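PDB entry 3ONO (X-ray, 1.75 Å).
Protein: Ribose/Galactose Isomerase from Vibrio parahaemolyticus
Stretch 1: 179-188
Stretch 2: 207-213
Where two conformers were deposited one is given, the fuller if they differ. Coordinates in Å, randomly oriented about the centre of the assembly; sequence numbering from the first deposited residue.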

ATOM      1  N   ASP A 179     -16.192 -30.550  13.137  1.00 23.35           N
ATOM      2  CA  ASP A 179     -17.382 -31.112  12.500  1.00 24.47           C
ATOM      3  C   ASP A 179     -16.917 -31.960  11.336  1.00 22.03           C
ATOM      4  O   ASP A 179     -16.250 -31.468  10.432  1.00 24.34           O
ATOM      5  CB  ASP A 179     -18.281 -29.966  11.992  1.00 23.13           C
ATOM      6  CG  ASP A 179     -19.409 -30.438  11.070  1.00 28.55           C
ATOM      7  OD1 ASP A 179     -19.836 -31.615  11.124  1.00 27.28           O
ATOM      8  OD2 ASP A 179     -19.905 -29.596  10.298  1.00 27.15           O
ATOM      9  N   GLN A 180     -17.233 -33.257  11.357  1.00 23.72           N
ATOM     10  CA  GLN A 180     -16.639 -34.115  10.336  1.00 21.47           C
ATOM     11  C   GLN A 180     -17.146 -33.830   8.937  1.00 24.38           C
ATOM     12  O   GLN A 180     -16.494 -34.176   7.955  1.00 24.75           O
ATOM     13  CB  GLN A 180     -16.806 -35.606  10.694  1.00 22.07           C
ATOM     14  CG  GLN A 180     -16.070 -36.013  11.978  1.00 24.85           C
ATOM     15  CD  GLN A 180     -14.559 -35.820  11.864  1.00 29.90           C
ATOM     16  OE1 GLN A 180     -14.018 -34.764  12.241  1.00 29.74           O
ATOM     17  NE2 GLN A 180     -13.877 -36.824  11.320  1.00 23.67           N
ATOM     18  N   GLU A 181     -18.305 -33.195   8.826  1.00 23.37           N
ATOM     19  CA  GLU A 181     -18.761 -32.722   7.518  1.00 27.65           C
ATOM     20  C   GLU A 181     -17.718 -31.769   6.894  1.00 27.96           C
ATOM     21  O   GLU A 181     -17.450 -31.819   5.699  1.00 24.90           O
ATOM     22  CB  GLU A 181     -20.086 -31.966   7.650  1.00 36.75           C
ATOM     23  CG  GLU A 181     -21.318 -32.665   7.065  1.00 56.89           C
ATOM     24  CD  GLU A 181     -22.230 -31.683   6.291  1.00 60.54           C
ATOM     25  OE1 GLU A 181     -23.135 -31.047   6.902  1.00 41.50           O
ATOM     26  OE2 GLU A 181     -22.026 -31.545   5.060  1.00 70.21           O
ATOM     27  N   LEU A 182     -17.163 -30.892   7.716  1.00 24.45           N
ATOM     28  CA  LEU A 182     -16.153 -29.955   7.227  1.00 22.47           C
ATOM     29  C   LEU A 182     -14.942 -30.707   6.721  1.00 27.25           C
ATOM     30  O   LEU A 182     -14.421 -30.388   5.666  1.00 24.89           O
ATOM     31  CB  LEU A 182     -15.706 -28.986   8.313  1.00 26.10           C
ATOM     32  CG  LEU A 182     -16.683 -27.912   8.772  1.00 24.08           C
ATOM     33  CD1 LEU A 182     -16.091 -27.197   9.969  1.00 24.97           C
ATOM     34  CD2 LEU A 182     -16.981 -26.903   7.644  1.00 25.38           C
ATOM     35  N   VAL A 183     -14.483 -31.709   7.467  1.00 26.37           N
ATOM     36  CA  VAL A 183     -13.257 -32.381   7.061  1.00 24.80           C
ATOM     37  C   VAL A 183     -13.496 -33.211   5.803  1.00 27.43           C
ATOM     38  O   VAL A 183     -12.644 -33.248   4.905  1.00 27.96           O
ATOM     39  CB  VAL A 183     -12.673 -33.251   8.178  1.00 27.02           C
ATOM     40  CG1 VAL A 183     -11.283 -33.743   7.776  1.00 26.78           C
ATOM     41  CG2 VAL A 183     -12.617 -32.460   9.493  1.00 23.33           C
ATOM     42  N   LYS A 184     -14.645 -33.891   5.735  1.00 26.09           N
ATOM     43  CA  LYS A 184     -14.985 -34.653   4.534  1.00 25.18           C
ATOM     44  C   LYS A 184     -14.978 -33.761   3.294  1.00 28.14           C
ATOM     45  O   LYS A 184     -14.478 -34.153   2.225  1.00 29.16           O
ATOM     46  CB  LYS A 184     -16.357 -35.329   4.670  1.00 25.43           C
ATOM     47  CG  LYS A 184     -16.422 -36.403   5.720  1.00 38.28           C
ATOM     48  CD  LYS A 184     -17.859 -36.936   5.831  1.00 47.68           C
ATOM     49  CE  LYS A 184     -17.942 -38.156   6.733  1.00 55.61           C
ATOM     50  NZ  LYS A 184     -17.769 -37.789   8.162  1.00 61.07           N
ATOM     51  N   THR A 185     -15.543 -32.569   3.431  1.00 25.91           N
ATOM     52  CA  THR A 185     -15.569 -31.620   2.316  1.00 26.88           C
ATOM     53  C   THR A 185     -14.146 -31.210   1.964  1.00 25.26           C
ATOM     54  O   THR A 185     -13.775 -31.165   0.795  1.00 28.03           O
ATOM     55  CB  THR A 185     -16.417 -30.381   2.644  1.00 27.05           C
ATOM     56  OG1 THR A 185     -17.797 -30.779   2.774  1.00 32.59           O
ATOM     57  CG2 THR A 185     -16.277 -29.318   1.521  1.00 28.18           C
ATOM     58  N   ALA A 186     -13.340 -30.944   2.991  1.00 24.81           N
ATOM     59  CA  ALA A 186     -11.959 -30.485   2.767  1.00 28.20           C
ATOM     60  C   ALA A 186     -11.141 -31.491   1.948  1.00 29.36           C
ATOM     61  O   ALA A 186     -10.334 -31.095   1.104  1.00 27.28           O
ATOM     62  CB  ALA A 186     -11.262 -30.178   4.105  1.00 25.35           C
ATOM     63  N   VAL A 187     -11.346 -32.783   2.184  1.00 28.31           N
ATOM     64  CA  VAL A 187     -10.536 -33.791   1.502  1.00 28.08           C
ATOM     65  C   VAL A 187     -11.265 -34.408   0.313  1.00 31.61           C
ATOM     66  O   VAL A 187     -10.788 -35.368  -0.281  1.00 33.71           O
ATOM     67  CB  VAL A 187     -10.094 -34.915   2.454  1.00 27.41           C
ATOM     68  CG1 VAL A 187      -9.463 -34.319   3.705  1.00 28.85           C
ATOM     69  CG2 VAL A 187     -11.288 -35.779   2.831  1.00 28.72           C
ATOM     70  N   GLY A 188     -12.404 -33.829  -0.047  1.00 31.77           N
ATOM     71  CA  GLY A 188     -13.267 -34.412  -1.057  1.00 34.23           C
ATOM     72  C   GLY A 188     -12.861 -34.379  -2.526  1.00 34.47           C
ATOM     73  O   GLY A 188     -13.293 -35.235  -3.285  1.00 37.80           O
ATOM     74  N   GLU A 207      -4.613 -42.848   7.057  0.57 36.09           N
ATOM     75  CA  GLU A 207      -5.679 -43.760   7.456  0.57 37.52           C
ATOM     76  C   GLU A 207      -6.927 -43.000   7.883  0.57 36.77           C
ATOM     77  O   GLU A 207      -8.049 -43.402   7.562  0.57 35.63           O
ATOM     78  CB  GLU A 207      -5.207 -44.719   8.551  0.57 42.89           C
ATOM     79  CG  GLU A 207      -4.309 -45.838   8.029  0.57 51.37           C
ATOM     80  CD  GLU A 207      -4.962 -46.654   6.919  0.57 56.28           C
ATOM     81  OE1 GLU A 207      -6.062 -47.204   7.150  0.57 56.43           O
ATOM     82  OE2 GLU A 207      -4.378 -46.734   5.813  0.57 58.54           O
ATOM     83  N   TYR A 208      -6.734 -41.891   8.592  1.00 35.48           N
ATOM     84  CA  TYR A 208      -7.864 -41.072   9.009  1.00 34.47           C
ATOM     85  C   TYR A 208      -8.577 -40.488   7.795  1.00 35.19           C
ATOM     86  O   TYR A 208      -9.802 -40.559   7.703  1.00 32.42           O
ATOM     87  CB  TYR A 208      -7.416 -39.938   9.940  1.00 30.97           C
ATOM     88  CG  TYR A 208      -8.479 -38.885  10.131  1.00 28.18           C
ATOM     89  CD1 TYR A 208      -9.661 -39.178  10.801  1.00 30.35           C
ATOM     90  CD2 TYR A 208      -8.297 -37.584   9.643  1.00 26.09           C
ATOM     91  CE1 TYR A 208     -10.645 -38.226  10.977  1.00 29.53           C
ATOM     92  CE2 TYR A 208      -9.273 -36.619   9.819  1.00 25.78           C
ATOM     93  CZ  TYR A 208     -10.440 -36.938  10.483  1.00 28.06           C
ATOM     94  OH  TYR A 208     -11.420 -35.996  10.655  1.00 27.46           O
ATOM     95  N   VAL A 209      -7.812 -39.890   6.882  1.00 29.73           N
ATOM     96  CA  VAL A 209      -8.388 -39.339   5.651  1.00 28.82           C
ATOM     97  C   VAL A 209      -9.143 -40.421   4.869  1.00 33.49           C
ATOM     98  O   VAL A 209     -10.285 -40.213   4.459  1.00 33.30           O
ATOM     99  CB  VAL A 209      -7.334 -38.660   4.772  1.00 29.30           C
ATOM    100  CG1 VAL A 209      -7.928 -38.285   3.418  1.00 34.30           C
ATOM    101  CG2 VAL A 209      -6.777 -37.422   5.490  1.00 29.78           C
ATOM    102  N   LYS A 210      -8.523 -41.586   4.697  1.00 32.94           N
ATOM    103  CA  LYS A 210      -9.180 -42.707   4.009  1.00 39.02           C
ATOM    104  C   LYS A 210     -10.544 -43.047   4.616  1.00 42.29           C
ATOM    105  O   LYS A 210     -11.508 -43.318   3.894  1.00 43.35           O
ATOM    106  CB  LYS A 210      -8.293 -43.959   4.013  1.00 50.25           C
ATOM    107  CG  LYS A 210      -7.132 -43.887   3.036  1.00 59.96           C
ATOM    108  CD  LYS A 210      -6.355 -45.201   2.929  1.00 68.14           C
ATOM    109  CE  LYS A 210      -5.185 -45.043   1.952  1.00 74.85           C
ATOM    110  NZ  LYS A 210      -4.584 -46.334   1.517  1.00 80.90           N
ATOM    111  N   SER A 211     -10.621 -43.023   5.942  1.00 34.62           N
ATOM    112  CA  SER A 211     -11.851 -43.366   6.633  1.00 35.35           C
ATOM    113  C   SER A 211     -13.000 -42.404   6.336  1.00 39.62           C
ATOM    114  O   SER A 211     -14.170 -42.748   6.530  1.00 41.74           O
ATOM    115  CB  SER A 211     -11.605 -43.471   8.142  1.00 36.25           C
ATOM    116  OG  SER A 211     -11.595 -42.199   8.774  1.00 35.67           O
ATOM    117  N   LEU A 212     -12.674 -41.189   5.894  1.00 35.03           N
ATOM    118  CA  LEU A 212     -13.701 -40.213   5.546  1.00 36.47           C
ATOM    119  C   LEU A 212     -14.269 -40.422   4.133  1.00 44.40           C
ATOM    120  O   LEU A 212     -15.354 -39.929   3.814  1.00 50.51           O
ATOM    121  CB  LEU A 212     -13.143 -38.783   5.668  1.00 36.03           C
ATOM    122  CG  LEU A 212     -12.628 -38.357   7.050  1.00 32.49           C
ATOM    123  CD1 LEU A 212     -11.954 -36.975   6.934  1.00 29.30           C
ATOM    124  CD2 LEU A 212     -13.747 -38.325   8.063  1.00 34.62           C
ATOM    125  N   LEU A 213     -13.540 -41.150   3.292  1.00 43.46           N
ATOM    126  CA  LEU A 213     -13.876 -41.242   1.869  1.00 45.38           C
ATOM    127  C   LEU A 213     -14.639 -42.521   1.512  1.00 52.58           C
ATOM    128  O   LEU A 213     -14.870 -43.372   2.368  1.00 56.27           O
ATOM    129  CB  LEU A 213     -12.602 -41.141   1.039  1.00 45.45           C
ATOM    130  CG  LEU A 213     -11.898 -39.802   1.231  1.00 48.89           C
ATOM    131  CD1 LEU A 213     -10.574 -39.765   0.504  1.00 49.86           C
ATOM    132  CD2 LEU A 213     -12.803 -38.688   0.748  1.00 49.23           C
TER

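The helix 180-186 and residues 207-212 of a helix that begins earlier in the chain meet here almost at right angles. Their N-to-C directions differ by 97°, and their axes come no closer than 9.9 Å. Helices crossed so steeply touch over a compact patch, and the contact buries 387 Å² in all, counting both sides. The backbones draw nearest at Lys 184 and Leu 212, whose CA atoms lie 5.8 Å apart; the CA atoms of Val 187 and Val 209 are 7.3 Å apart.

The first helix opens with Asp 179 at its N-cap. Its carboxylate reaches forward to accept a hydrogen bond from Glu 181 N, 3.2 Å from Asp 179 OD1. Aspartate suits this position because its short side chain can reach an amide of the first turn, which has no carbonyl of a preceding turn to bind. Regular hydrogen bonds follow, such as that from Lys 184 N to Gln 180 O (2.9 Å), and Val 187 is the first residue to leave helical backbone angles. In the second helix, Ser 211 OG donates to Tyr 208 O at 2.7 Å, a common use of a serine hydroxyl, which can reach a carbonyl one turn back.

Leu 212 is the hub of the contact and gives up more area to it than any other residue, 90 Å². Its CB points toward the first helix, and its m,t rotamer extends a forked end that meets several partners. Leu 212 CD1 packs against Val 183 CG1 at 3.4 Å, a tight approach, and lies 4.3 Å from Val 187 CG2. Leu 212 CD2 rests 4.0 Å from Lys 184 CG. Lysine suits this exposed border: its long aliphatic chain can lie against a leucine, and here the p chi4 brings Lys 184 NZ to 4.1 Å from Leu 212 CD2 as well.

Val 183 and Val 187 stand one helical turn apart, and both direct CB toward the second stretch. Valine's branching at CB places methyl groups close to the backbone, which suits a surface packed closely against neighbouring side chains. Val 183 CG1 also lies 4.1 Å from Tyr 208 CE2, an oblique approach to the ring. Farther along, Val 187 CB meets Val 209 CG1 at 4.1 Å, a contact between two compact side chains. Leu 213 starts out sideways, but its end comes nearer, bringing Leu 213 CD2 to 3.9 Å from Val 187 CG2.

The polar part of the contact belongs to Gln 180 and Tyr 208. Both set out sideways, yet both are long enough for their ends to converge. The amide of Gln 180 comes to the edge of the tyrosine ring, with the modelled Gln 180 NE2 2.7 Å from Tyr 208 OH; the amide is probably turned over in the model, so the identity of the near atom is open. Tyrosine serves both partners: Val 183 CG1 lies nearer to Tyr 208 OH, at 3.7 Å, than to the ring carbons, and the same hydroxyl meets the end of Gln 180.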